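Local coordinates for phosphosugar isomerase (Escherichia coli O6:H1, PDB 5UQI), which probably interconverts arabinose 5-phosphate and ribulose 5-phosphate as a sugar-isomerase-domain enzyme, and binds arabinose 5-phosphate in this crystal, at residues 119-124 with 135-140; 46-51 with 95-100; 19-24 with 158-163; 59-64 with 164-169; 83-88 with 111-116. One frame throughout, in Å; residues are numbered along the deposited sequence.

Contact 1. Residues 119-124 with 135-140; sequences YLISFT and CDLSVE
Val139 packs against Phe123 and Ile121 on one face of the sheet. Phe123 and Val139 lie side by side and point the same way, with ring atom CD1 of Phe123 3.9 Å from CB of Val139. Ile121 also runs alongside Val139, its CG2 branch meeting Val139 CG2, while Leu137 continues this face toward Tyr119. Phe32 of helix 32-41 packs on Val139, and Leu35 and Leu39 on Ile121. On the other face the sulfur of Cys135 sits between CB of Leu120 and CB of Ser122.

Strands 120-124 and 137-140 are parallel neighbours, their axes 4.8 Å apart, and with helix 130-134 they form a beta-alpha-beta unit at the edge of the five-stranded sheet of the SIS domain. The backbone ladder runs from Leu137 N to Leu120 O, Ser122 N to Leu137 O, Val139 N to Ser122 O and, longer at 3.3 Å, Thr124 N to Val139 O.

Toward one end, Tyr119 has CG anti to its backbone N (chi1 -165°), and CB of Asp136 lies over one face of the ring, 3.7 Å from its centroid, in a CH-pi contact. The Tyr119 hydroxyl approaches CB of Leu137 at 3.5 Å. OD2 of Asp136 accepts the N-H of Leu120 through its anti lone pair, at 2.9 Å and 165°. Toward the other end, one water bonds to the hydroxyls of Ser122, Thr124 and Ser138 and donates to Val139 O at 2.9 Å. Ser138 OG is also bonded to His127, and Thr124 OG1 to Ser126 and Ser129.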
# COMPACT_ATOMS: atom_id res chain seq x y z
N TYR A 119 -2.31 -14.58 -6.66
CA TYR A 119 -1.09 -13.84 -6.88
C TYR A 119 -0.92 -12.81 -5.77
O TYR A 119 -1.90 -12.08 -5.46
CB TYR A 119 -1.21 -13.14 -8.23
CG TYR A 119 0.11 -12.63 -8.72
CD1 TYR A 119 0.63 -11.43 -8.33
CD2 TYR A 119 0.90 -13.42 -9.58
CE1 TYR A 119 1.86 -10.96 -8.75
CE2 TYR A 119 2.13 -12.95 -9.98
CZ TYR A 119 2.61 -11.73 -9.61
OH TYR A 119 3.85 -11.25 -10.03
N LEU A 120 0.23 -12.84 -5.11
CA LEU A 120 0.50 -12.01 -3.92
C LEU A 120 1.52 -10.96 -4.24
O LEU A 120 2.60 -11.25 -4.71
CB LEU A 120 0.98 -12.85 -2.72
CG LEU A 120 0.11 -14.07 -2.37
CD1 LEU A 120 0.83 -14.77 -1.19
CD2 LEU A 120 -1.36 -13.68 -2.07
N ILE A 121 1.23 -9.69 -3.88
CA ILE A 121 2.13 -8.58 -4.04
C ILE A 121 2.40 -8.04 -2.65
O ILE A 121 1.47 -7.94 -1.86
CB ILE A 121 1.41 -7.47 -4.88
CG1 ILE A 121 1.18 -8.02 -6.30
CG2 ILE A 121 2.24 -6.18 -4.92
CD1 ILE A 121 0.22 -7.12 -7.07
N SER A 122 3.64 -7.69 -2.34
CA SER A 122 3.94 -7.04 -1.07
C SER A 122 4.44 -5.62 -1.28
O SER A 122 5.14 -5.34 -2.24
CB SER A 122 4.95 -7.81 -0.20
OG SER A 122 6.23 -7.91 -0.96
N PHE A 123 4.04 -4.70 -0.38
CA PHE A 123 4.68 -3.41 -0.31
C PHE A 123 5.39 -3.35 1.02
O PHE A 123 4.73 -3.31 2.10
CB PHE A 123 3.58 -2.30 -0.27
CG PHE A 123 2.85 -1.99 -1.59
CD1 PHE A 123 2.96 -2.76 -2.75
CD2 PHE A 123 1.91 -0.91 -1.61
CE1 PHE A 123 2.28 -2.42 -3.91
CE2 PHE A 123 1.20 -0.61 -2.77
CZ PHE A 123 1.39 -1.33 -3.93
N THR A 124 6.74 -3.33 1.04
CA THR A 124 7.55 -3.34 2.27
C THR A 124 8.78 -2.50 2.03
O THR A 124 9.05 -2.17 0.87
CB THR A 124 7.99 -4.76 2.74
OG1 THR A 124 9.11 -5.22 1.94
CG2 THR A 124 6.83 -5.81 2.62
N CYS A 135 6.09 -13.42 -1.28
CA CYS A 135 5.16 -12.99 -2.27
C CYS A 135 5.62 -13.22 -3.71
O CYS A 135 6.81 -13.47 -3.98
CB CYS A 135 4.81 -11.49 -2.08
SG CYS A 135 3.73 -11.26 -0.60
N ASP A 136 4.68 -13.22 -4.64
CA ASP A 136 5.04 -13.37 -6.05
C ASP A 136 5.73 -12.14 -6.62
O ASP A 136 6.60 -12.25 -7.50
CB ASP A 136 3.84 -13.69 -6.88
CG ASP A 136 3.17 -14.95 -6.41
OD1 ASP A 136 3.74 -16.06 -6.70
OD2 ASP A 136 2.16 -14.96 -5.72
N LEU A 137 5.29 -10.94 -6.20
CA LEU A 137 5.92 -9.70 -6.60
C LEU A 137 6.16 -8.89 -5.33
O LEU A 137 5.20 -8.47 -4.64
CB LEU A 137 5.07 -8.94 -7.64
CG LEU A 137 5.67 -7.59 -8.02
CD1 LEU A 137 6.99 -7.73 -8.78
CD2 LEU A 137 4.66 -6.84 -8.86
N SER A 138 7.43 -8.67 -5.04
CA SER A 138 7.86 -7.73 -3.99
C SER A 138 8.12 -6.36 -4.57
O SER A 138 8.99 -6.19 -5.49
CB SER A 138 9.13 -8.25 -3.27
OG SER A 138 9.71 -7.21 -2.47
N VAL A 139 7.41 -5.36 -4.01
CA VAL A 139 7.64 -4.00 -4.37
C VAL A 139 8.33 -3.36 -3.19
O VAL A 139 7.78 -3.33 -2.04
CB VAL A 139 6.30 -3.29 -4.64
CG1 VAL A 139 6.54 -1.83 -4.94
CG2 VAL A 139 5.56 -3.95 -5.77
N GLU A 140 9.52 -2.82 -3.39
CA GLU A 140 10.32 -2.28 -2.29
C GLU A 140 10.07 -0.77 -2.28
O GLU A 140 10.22 -0.08 -3.31
CB GLU A 140 11.81 -2.65 -2.44
CG GLU A 140 12.70 -2.19 -1.31
CD GLU A 140 14.14 -2.68 -1.50
OE1 GLU A 140 14.83 -1.97 -2.26
OE2 GLU A 140 14.58 -3.75 -1.00
O HOH W 1 8.16 -5.87 -0.70

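Contact 2. Residues 46-51 with 95-100. With A5P (arabinose-5-phosphate), chain B.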
# COMPACT_ATOMS: atom_id res chain seq x y z
N VAL A 46 -8.79 -6.24 -6.51
CA VAL A 46 -7.52 -6.05 -5.82
C VAL A 46 -7.80 -5.97 -4.32
O VAL A 46 -8.49 -5.07 -3.89
CB VAL A 46 -6.75 -4.80 -6.34
CG1 VAL A 46 -5.46 -4.58 -5.57
CG2 VAL A 46 -6.53 -4.91 -7.86
N VAL A 47 -7.29 -6.94 -3.57
CA VAL A 47 -7.63 -7.00 -2.12
C VAL A 47 -6.43 -6.53 -1.38
O VAL A 47 -5.33 -7.11 -1.48
CB VAL A 47 -7.99 -8.41 -1.71
CG1 VAL A 47 -8.28 -8.46 -0.20
CG2 VAL A 47 -9.17 -8.93 -2.52
N PHE A 48 -6.60 -5.44 -0.61
CA PHE A 48 -5.48 -4.91 0.18
C PHE A 48 -5.59 -5.45 1.60
O PHE A 48 -6.69 -5.47 2.18
CB PHE A 48 -5.56 -3.36 0.28
CG PHE A 48 -5.10 -2.64 -0.94
CD1 PHE A 48 -5.99 -2.39 -1.99
CD2 PHE A 48 -3.77 -2.15 -0.99
CE1 PHE A 48 -5.54 -1.70 -3.15
CE2 PHE A 48 -3.32 -1.45 -2.14
CZ PHE A 48 -4.22 -1.19 -3.17
N ILE A 49 -4.43 -5.86 2.16
CA ILE A 49 -4.43 -6.40 3.52
C ILE A 49 -3.34 -5.69 4.29
O ILE A 49 -2.18 -5.52 3.82
CB ILE A 49 -4.09 -7.95 3.50
CG1 ILE A 49 -5.18 -8.68 2.72
CG2 ILE A 49 -3.97 -8.45 4.95
CD1 ILE A 49 -4.97 -10.23 2.70
N GLY A 50 -3.67 -5.27 5.53
CA GLY A 50 -2.69 -4.59 6.42
C GLY A 50 -3.27 -4.57 7.82
O GLY A 50 -4.43 -4.95 8.03
N VAL A 51 -2.40 -4.17 8.75
CA VAL A 51 -2.85 -3.90 10.14
C VAL A 51 -2.17 -2.64 10.62
O VAL A 51 -1.23 -2.14 9.96
CB VAL A 51 -2.51 -5.06 11.13
CG1 VAL A 51 -3.21 -6.40 10.70
CG2 VAL A 51 -1.01 -5.22 11.34
N ILE A 95 -2.67 -7.45 -2.33
CA ILE A 95 -1.53 -6.62 -2.02
C ILE A 95 -1.43 -6.59 -0.51
O ILE A 95 -2.36 -6.12 0.17
CB ILE A 95 -1.68 -5.17 -2.55
CG1 ILE A 95 -1.76 -5.18 -4.10
CG2 ILE A 95 -0.57 -4.29 -2.05
CD1 ILE A 95 -1.99 -3.80 -4.75
N LEU A 96 -0.33 -7.06 0.05
CA LEU A 96 -0.15 -7.03 1.49
C LEU A 96 0.83 -5.92 1.84
O LEU A 96 1.94 -5.84 1.30
CB LEU A 96 0.43 -8.35 2.00
CG LEU A 96 -0.50 -9.54 1.70
CD1 LEU A 96 0.01 -10.39 0.51
CD2 LEU A 96 -0.73 -10.40 2.93
N ILE A 97 0.44 -5.01 2.74
CA ILE A 97 1.25 -3.84 3.09
C ILE A 97 1.78 -3.98 4.48
O ILE A 97 1.02 -4.19 5.43
CB ILE A 97 0.40 -2.51 2.97
CG1 ILE A 97 -0.11 -2.34 1.55
CG2 ILE A 97 1.31 -1.34 3.41
CD1 ILE A 97 -0.88 -1.00 1.38
N SER A 98 3.10 -3.96 4.59
CA SER A 98 3.75 -4.00 5.90
C SER A 98 5.10 -3.30 5.78
O SER A 98 5.95 -3.73 4.99
CB SER A 98 3.99 -5.46 6.33
OG SER A 98 4.84 -5.56 7.49
N ASN A 99 5.31 -2.22 6.53
CA ASN A 99 6.55 -1.48 6.34
C ASN A 99 7.76 -2.39 6.65
O ASN A 99 8.71 -2.50 5.83
CB ASN A 99 6.54 -0.19 7.17
CG ASN A 99 7.87 0.58 7.05
OD1 ASN A 99 8.55 0.77 8.05
ND2 ASN A 99 8.27 0.93 5.83
N SER A 100 7.73 -3.04 7.80
CA SER A 100 8.85 -3.93 8.13
C SER A 100 8.86 -5.19 7.27
O SER A 100 9.94 -5.78 7.02
CB SER A 100 8.76 -4.38 9.58
OG SER A 100 7.61 -5.21 9.83
C1 A5P B . 2.49 0.70 14.56
O1 A5P B . 3.09 1.66 14.33
C2 A5P B . 1.47 0.31 13.58
O2 A5P B . 0.49 1.28 13.35
C3 A5P B . 2.28 -0.08 12.43
O3 A5P B . 1.80 0.42 11.17
C4 A5P B . 2.05 -1.54 12.69
O4 A5P B . 2.84 -1.98 13.78
C5 A5P B . 2.32 -2.40 11.48
O5 A5P B . 3.66 -2.31 11.18
P A5P B . 4.03 -2.75 9.69
O1P A5P B . 3.68 -1.62 8.71
O2P A5P B . 5.63 -2.96 9.82
O3P A5P B . 3.24 -3.91 9.36
O HOH W 2 0.49 -4.33 8.08
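The phosphate site of the arabinose-5-phosphate pocket lies at the C-terminal end of two parallel strands, 46-50 and 93-97, in the middle of the SIS-domain sheet. Ile95 N bonds to Val47 O, Ile49 N to Ile95 O, and Ile97 N to Ile49 O, the last nearly straight at 171°. On one face the CD1 methyl of Ile95 is in contact with CG1 of Val46 at 3.6 Å and with CE2 of Phe48 at 3.8 Å. Ile97 brings its own CD1 to the edge of the Phe48 ring, near its plane. Leu61 and Ala62 of helix 52-67 also pack on Phe48.

Beyond the strands the chain turns to the ligand. Asn99 N reaches O1P of the sugar phosphate at 2.8 Å. Both the backbone N and OG of Ser100 bond to O2P, OG standing between the backbone N and the carbonyl carbon (chi1 66°), and Ser98 OG donates to O3P at 3.0 Å. A water accepts from Val51 N and lies 2.7 Å from Ile97 O, within reach of O3P as well. Thr103 OG1, Ser54 OG and Lys53 N also hydrogen-bond the ligand. Neutral backbone N-H groups and hydroxyls thus supply much of the hydrogen bonding to the phosphate, which would probably help to stabilise its negative charge.

Contact 3. Residues 19-24 with 158-163; sequences KAVEEV and STVVLV
Val160 fits against Ala20, Val21 and Val24 where the long N-terminal helix 3-25 meets helix 156-175, one of the helices that flank the sheet of the SIS domain. The short helical segments approach to 9.2 Å between axes and cross at -46°. Their closest backbone approach is between Val21 and Val160, whose CA atoms are 5.4 Å apart.

The contact between the segments is apolar and made largely by valine methyls. The two branches of Val160 divide the work. Its CG2, beside the backbone N and anti to the carbonyl carbon, touches CB of Ala20 at 3.7 Å and CG2 of Val21 at 4.1 Å; the side chains of Val21 and Val160 pass alongside each other, running opposite ways. Its CG1, anti to the backbone N (chi1 174°), is directed at Val24. Val21 also spreads its methyls over two partners: CG2 meets the CG2 methyl of Thr159, with the side chains at about a right angle, and CG1 reaches CG1 of Val163 tip to tip at 4.2 Å.

The polar group of Thr159 is engaged apart from this packing, for its OG1 is hydrogen-bonded to Glu17, one turn before Val21 on helix 3-25. Ile141 also packs on Val160, and Val164 on Val24. The tightest pair is CG2 of Val24 with CG1 of Val160, at 3.3 Å shorter than usual van der Waals contact.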
# COMPACT_ATOMS: atom_id res chain seq x y z
N LYS A 19 10.87 14.84 2.63
CA LYS A 19 12.14 14.22 2.20
C LYS A 19 11.97 12.74 1.88
O LYS A 19 12.55 12.24 0.91
CB LYS A 19 13.22 14.40 3.26
CG LYS A 19 13.76 15.82 3.30
CD LYS A 19 14.88 15.90 4.34
CE LYS A 19 16.17 15.21 3.86
NZ LYS A 19 16.97 14.61 4.98
N ALA A 20 11.19 12.06 2.70
CA ALA A 20 10.96 10.61 2.49
C ALA A 20 10.28 10.36 1.14
O ALA A 20 10.60 9.41 0.44
CB ALA A 20 10.14 10.08 3.67
N VAL A 21 9.33 11.21 0.79
CA VAL A 21 8.65 11.10 -0.51
C VAL A 21 9.66 11.34 -1.65
O VAL A 21 9.73 10.56 -2.60
CB VAL A 21 7.45 12.03 -0.60
CG1 VAL A 21 6.83 12.04 -2.00
CG2 VAL A 21 6.42 11.60 0.46
N GLU A 22 10.48 12.37 -1.48
CA GLU A 22 11.48 12.71 -2.49
C GLU A 22 12.43 11.55 -2.73
O GLU A 22 12.77 11.33 -3.90
CB GLU A 22 12.33 13.92 -2.02
CG GLU A 22 11.69 15.28 -2.12
CD GLU A 22 12.67 16.44 -1.78
OE1 GLU A 22 13.73 16.19 -1.20
OE2 GLU A 22 12.35 17.61 -2.08
N GLU A 23 12.84 10.85 -1.67
CA GLU A 23 13.79 9.73 -1.70
C GLU A 23 13.20 8.69 -2.64
O GLU A 23 13.90 8.12 -3.47
CB GLU A 23 14.00 9.08 -0.34
CG GLU A 23 14.54 9.99 0.76
CD GLU A 23 16.02 10.29 0.66
OE1 GLU A 23 16.75 9.53 -0.02
OE2 GLU A 23 16.45 11.29 1.29
N VAL A 24 11.88 8.50 -2.54
CA VAL A 24 11.21 7.47 -3.37
C VAL A 24 11.06 7.91 -4.84
O VAL A 24 11.31 7.10 -5.74
CB VAL A 24 9.83 7.02 -2.75
CG1 VAL A 24 9.11 6.06 -3.70
CG2 VAL A 24 10.08 6.37 -1.39
N SER A 158 4.07 5.63 6.34
CA SER A 158 2.66 5.58 5.95
C SER A 158 2.38 6.60 4.86
O SER A 158 1.61 6.32 3.93
CB SER A 158 1.78 5.79 7.23
OG SER A 158 2.33 6.89 8.00
N THR A 159 3.01 7.77 4.94
CA THR A 159 2.80 8.77 3.91
C THR A 159 3.43 8.33 2.61
O THR A 159 2.81 8.51 1.60
CB THR A 159 3.35 10.16 4.32
OG1 THR A 159 2.51 10.62 5.41
CG2 THR A 159 3.33 11.20 3.16
N VAL A 160 4.65 7.74 2.63
CA VAL A 160 5.25 7.34 1.37
C VAL A 160 4.41 6.27 0.64
O VAL A 160 4.23 6.30 -0.60
CB VAL A 160 6.67 6.80 1.62
CG1 VAL A 160 7.23 6.26 0.34
CG2 VAL A 160 7.56 7.96 2.08
N VAL A 161 3.95 5.26 1.40
CA VAL A 161 3.13 4.21 0.82
C VAL A 161 1.81 4.81 0.25
O VAL A 161 1.37 4.38 -0.83
CB VAL A 161 2.82 3.11 1.85
CG1 VAL A 161 1.95 2.06 1.18
CG2 VAL A 161 4.13 2.46 2.20
N LEU A 162 1.26 5.81 0.94
CA LEU A 162 0.03 6.42 0.39
C LEU A 162 0.31 7.11 -0.94
O LEU A 162 -0.44 6.95 -1.89
CB LEU A 162 -0.52 7.47 1.40
CG LEU A 162 -1.73 8.29 0.91
CD1 LEU A 162 -2.93 7.40 0.62
CD2 LEU A 162 -2.07 9.28 2.02
N VAL A 163 1.42 7.86 -1.00
CA VAL A 163 1.73 8.57 -2.25
C VAL A 163 2.02 7.59 -3.39
O VAL A 163 1.48 7.74 -4.50
CB VAL A 163 2.92 9.52 -2.02
CG1 VAL A 163 3.36 10.17 -3.33
CG2 VAL A 163 2.50 10.62 -1.05

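Contact 4. Residues 59-64 with 164-169; sequences RKLAAT and VGDAVA
Lys60 NZ bonds to two oxygens, OD1 of Asp166 on the facing helix and OG1 of Thr64 one turn ahead on its own. The salt bridge to OD1 is 2.8 Å long; the ammonium nitrogen meets this oxygen on its syn side, 25° out of the carboxylate plane, and the two side chains cross at about a right angle. A bend at chi2 (-75°) turns CD of Lys60 before the chain extends to NZ. From NZ to Thr64 OG1 the hydrogen bond measures 2.9 Å, a second bond that probably restricts the swing of the ammonium group.

Beside the charged pair, Leu61 lays its CD2 methyl on the peptide group between Gly165 and Asp166, 3.5 Å from both the carbonyl carbon of Gly165 and the N of Asp166, while CD1 is 3.9 Å from Gly165 CA. With no side chain on Gly165, the leucine can come directly against the main chain. Further along, CG2 of Thr64 touches CB of Ala169 at 3.8 Å.

The two helical segments run nearly parallel, 13° apart with axes 9.6 Å from each other. Helix 52-67 packs through Ala62 on strand 72-76, and helix 156-175 through Val164 and Val168 on helix 32-41.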
# COMPACT_ATOMS: atom_id res chain seq x y z
N ARG A 59 -6.63 0.71 3.63
CA ARG A 59 -8.08 1.07 3.47
C ARG A 59 -8.19 2.27 2.49
O ARG A 59 -9.08 2.25 1.63
CB ARG A 59 -8.75 1.50 4.80
CG ARG A 59 -9.12 0.39 5.71
CD ARG A 59 -9.81 0.95 6.99
NE ARG A 59 -8.89 0.74 8.13
CZ ARG A 59 -9.02 -0.11 9.17
NH1 ARG A 59 -10.08 -0.92 9.27
NH2 ARG A 59 -8.08 -0.14 10.13
N LYS A 60 -7.33 3.31 2.66
CA LYS A 60 -7.38 4.45 1.75
C LYS A 60 -7.09 4.00 0.32
O LYS A 60 -7.86 4.38 -0.60
CB LYS A 60 -6.32 5.48 2.19
CG LYS A 60 -6.66 6.91 1.70
CD LYS A 60 -6.40 7.13 0.19
CE LYS A 60 -6.42 8.62 -0.15
NZ LYS A 60 -6.03 8.73 -1.63
N LEU A 61 -6.05 3.17 0.14
CA LEU A 61 -5.70 2.80 -1.22
C LEU A 61 -6.77 1.92 -1.87
O LEU A 61 -7.05 2.08 -3.08
CB LEU A 61 -4.35 2.03 -1.19
CG LEU A 61 -3.19 2.95 -0.78
CD1 LEU A 61 -1.90 2.09 -0.84
CD2 LEU A 61 -3.04 4.15 -1.79
N ALA A 62 -7.40 1.00 -1.11
CA ALA A 62 -8.52 0.22 -1.72
C ALA A 62 -9.61 1.17 -2.20
O ALA A 62 -10.15 0.95 -3.28
CB ALA A 62 -9.08 -0.77 -0.65
N ALA A 63 -9.93 2.18 -1.38
CA ALA A 63 -11.00 3.08 -1.75
C ALA A 63 -10.59 3.91 -2.98
O ALA A 63 -11.40 4.11 -3.88
CB ALA A 63 -11.36 3.98 -0.55
N THR A 64 -9.33 4.34 -3.02
CA THR A 64 -8.83 5.17 -4.17
C THR A 64 -8.78 4.32 -5.45
O THR A 64 -9.20 4.78 -6.52
CB THR A 64 -7.48 5.75 -3.77
OG1 THR A 64 -7.83 6.86 -2.89
CG2 THR A 64 -6.80 6.38 -4.96
N VAL A 164 2.80 6.54 -3.08
CA VAL A 164 3.09 5.52 -4.08
C VAL A 164 1.79 4.84 -4.59
O VAL A 164 1.53 4.72 -5.79
CB VAL A 164 4.05 4.46 -3.49
CG1 VAL A 164 4.04 3.20 -4.33
CG2 VAL A 164 5.46 5.06 -3.35
N GLY A 165 0.95 4.41 -3.63
CA GLY A 165 -0.30 3.70 -3.99
C GLY A 165 -1.26 4.61 -4.78
O GLY A 165 -1.92 4.15 -5.70
N ASP A 166 -1.36 5.87 -4.38
CA ASP A 166 -2.21 6.82 -5.10
C ASP A 166 -1.72 6.93 -6.57
O ASP A 166 -2.57 6.92 -7.50
CB ASP A 166 -2.15 8.22 -4.55
CG ASP A 166 -3.02 8.48 -3.32
OD1 ASP A 166 -3.80 7.62 -2.93
OD2 ASP A 166 -2.86 9.67 -2.80
N ALA A 167 -0.39 7.01 -6.74
CA ALA A 167 0.16 7.17 -8.10
C ALA A 167 -0.11 5.92 -8.93
O ALA A 167 -0.44 6.04 -10.10
CB ALA A 167 1.66 7.44 -8.03
N VAL A 168 0.04 4.72 -8.34
CA VAL A 168 -0.32 3.49 -9.02
C VAL A 168 -1.78 3.49 -9.44
O VAL A 168 -2.14 3.18 -10.58
CB VAL A 168 0.06 2.27 -8.17
CG1 VAL A 168 -0.49 1.01 -8.83
CG2 VAL A 168 1.59 2.25 -7.97
N ALA A 169 -2.68 3.84 -8.50
CA ALA A 169 -4.09 3.90 -8.81
C ALA A 169 -4.36 4.86 -9.99
O ALA A 169 -5.13 4.51 -10.87
CB ALA A 169 -4.87 4.42 -7.54

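Contact 5. Residues 83-88 with 111-116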
# COMPACT_ATOMS: atom_id res chain seq x y z
N GLY A 83 -11.48 -15.58 9.47
CA GLY A 83 -12.55 -15.94 8.54
C GLY A 83 -12.54 -15.11 7.28
O GLY A 83 -13.07 -15.53 6.29
N ASP A 84 -12.02 -13.87 7.38
CA ASP A 84 -12.19 -12.95 6.22
C ASP A 84 -11.34 -13.34 5.04
O ASP A 84 -11.52 -12.77 3.95
CB ASP A 84 -11.93 -11.45 6.60
CG ASP A 84 -13.02 -10.83 7.47
OD1 ASP A 84 -13.90 -11.53 8.01
OD2 ASP A 84 -12.98 -9.57 7.65
N LEU A 85 -10.40 -14.30 5.20
CA LEU A 85 -9.78 -14.85 4.00
C LEU A 85 -10.81 -15.43 3.03
O LEU A 85 -10.54 -15.45 1.82
CB LEU A 85 -8.82 -15.98 4.47
CG LEU A 85 -7.46 -15.41 4.89
CD1 LEU A 85 -6.81 -16.53 5.73
CD2 LEU A 85 -6.57 -15.06 3.69
N GLY A 86 -12.02 -15.77 3.51
CA GLY A 86 -13.09 -16.22 2.68
C GLY A 86 -13.63 -15.15 1.74
O GLY A 86 -14.40 -15.45 0.80
N MET A 87 -13.19 -13.90 1.94
CA MET A 87 -13.61 -12.85 0.99
C MET A 87 -12.82 -12.88 -0.29
O MET A 87 -13.24 -12.22 -1.29
CB MET A 87 -13.45 -11.46 1.65
CG MET A 87 -14.31 -11.36 2.89
SD MET A 87 -14.09 -9.74 3.71
CE MET A 87 -15.37 -9.89 4.97
N VAL A 88 -11.65 -13.54 -0.26
CA VAL A 88 -10.66 -13.57 -1.36
C VAL A 88 -10.96 -14.81 -2.19
O VAL A 88 -10.98 -15.92 -1.66
CB VAL A 88 -9.21 -13.65 -0.80
CG1 VAL A 88 -8.19 -13.74 -1.93
CG2 VAL A 88 -8.94 -12.45 0.12
N PRO A 111 0.34 -18.86 4.95
CA PRO A 111 0.07 -20.27 4.59
C PRO A 111 -1.27 -20.51 3.90
O PRO A 111 -1.33 -21.20 2.86
CB PRO A 111 0.17 -20.98 5.93
CG PRO A 111 1.08 -20.14 6.77
CD PRO A 111 0.68 -18.71 6.36
N SER A 112 -2.36 -19.85 4.41
CA SER A 112 -3.60 -20.00 3.74
C SER A 112 -3.58 -19.38 2.35
O SER A 112 -4.11 -19.93 1.43
CB SER A 112 -4.77 -19.38 4.56
OG SER A 112 -4.95 -20.10 5.80
N LEU A 113 -3.00 -18.17 2.22
CA LEU A 113 -3.02 -17.55 0.91
C LEU A 113 -2.20 -18.36 -0.15
O LEU A 113 -2.59 -18.37 -1.31
CB LEU A 113 -2.44 -16.13 0.99
CG LEU A 113 -3.44 -15.10 1.53
CD1 LEU A 113 -2.69 -13.78 1.86
CD2 LEU A 113 -4.59 -14.93 0.53
N LYS A 114 -1.14 -19.04 0.32
CA LYS A 114 -0.41 -19.96 -0.58
C LYS A 114 -1.28 -21.15 -1.04
O LYS A 114 -1.33 -21.44 -2.25
CB LYS A 114 0.86 -20.46 0.15
CG LYS A 114 1.93 -19.41 0.28
CD LYS A 114 2.43 -19.03 -1.09
CE LYS A 114 3.56 -18.06 -0.91
NZ LYS A 114 4.19 -17.75 -2.21
N LYS A 115 -2.04 -21.75 -0.12
CA LYS A 115 -3.02 -22.78 -0.49
C LYS A 115 -4.10 -22.31 -1.41
O LYS A 115 -4.54 -23.03 -2.29
CB LYS A 115 -3.62 -23.51 0.72
CG LYS A 115 -2.59 -24.18 1.64
CD LYS A 115 -3.36 -25.00 2.67
CE LYS A 115 -2.56 -25.21 3.95
NZ LYS A 115 -1.48 -26.20 3.74
N MET A 116 -4.54 -21.05 -1.24
CA MET A 116 -5.62 -20.52 -2.03
C MET A 116 -5.17 -20.19 -3.43
O MET A 116 -5.97 -20.23 -4.37
CB MET A 116 -6.15 -19.24 -1.32
CG MET A 116 -6.90 -19.65 -0.06
SD MET A 116 -7.14 -18.23 1.06
CE MET A 116 -8.26 -17.19 0.07
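Leu85 and Met116 account for most of the surface buried here, Leu113 and Val88 adding smaller shares. The two delta methyls of Leu85 take different partners: CD1 rests 3.7 Å from CB of Ser112, and CD2 meets CD2 of Leu113, also at 3.7 Å, the two leucine side chains crossing at a slant. CD2 of Leu85 is also 4.2 Å from the sulfur of Met116.

Met116 is bent at chi3 (66°), which places its CE methyl close to the opposite backbone. There CE lies 3.4 Å from Leu85 O and 3.5 Å from Val88 O, and it also packs on CB of Val88 at 3.8 Å, with the side chains of Val88 and Met116 at about a right angle. The meeting is thus one of methyl groups with aliphatic carbons and carbonyl oxygens.

Leu85 belongs to a short 3-10 segment, 85-87, that follows helix 77-84. That helix closes with a Schellman motif, in which Gly83 has the positive phi (125°) of the C' residue. The contact joins the 3-10 turn after helix 77-84, and Val88 beyond it, to helix 110-116 on the side of the sheet where Val88 packs on Val94 and Leu113 on Leu96 of strand 93-97.

Overall arrangement
Contacts 1 and 2 lie in one parallel sheet, ordered 72-76, 46-50, 93-97, 120-124, 137-140, and their centres are 9 Å apart; strands 93-97 and 120-124, neighbours in it, join them through probable backbone bonds between Leu96 and both Ile121 and Phe123. Contacts 3 and 4 share helix 156-175, which meets helix 3-25 and then helix 52-67. Contact 5 is about 30 Å from contact 3, centre to centre, on the opposite side of the chain's centre. Along the chain, contact 2 closes before contact 1 opens; contact 3 spans both, whereas contact 4 spans contact 1 but interleaves with contact 2. Helices thus pack on both faces of the sheet, a three-layered alpha-beta-alpha sandwich with the sugar phosphate at the strand ends.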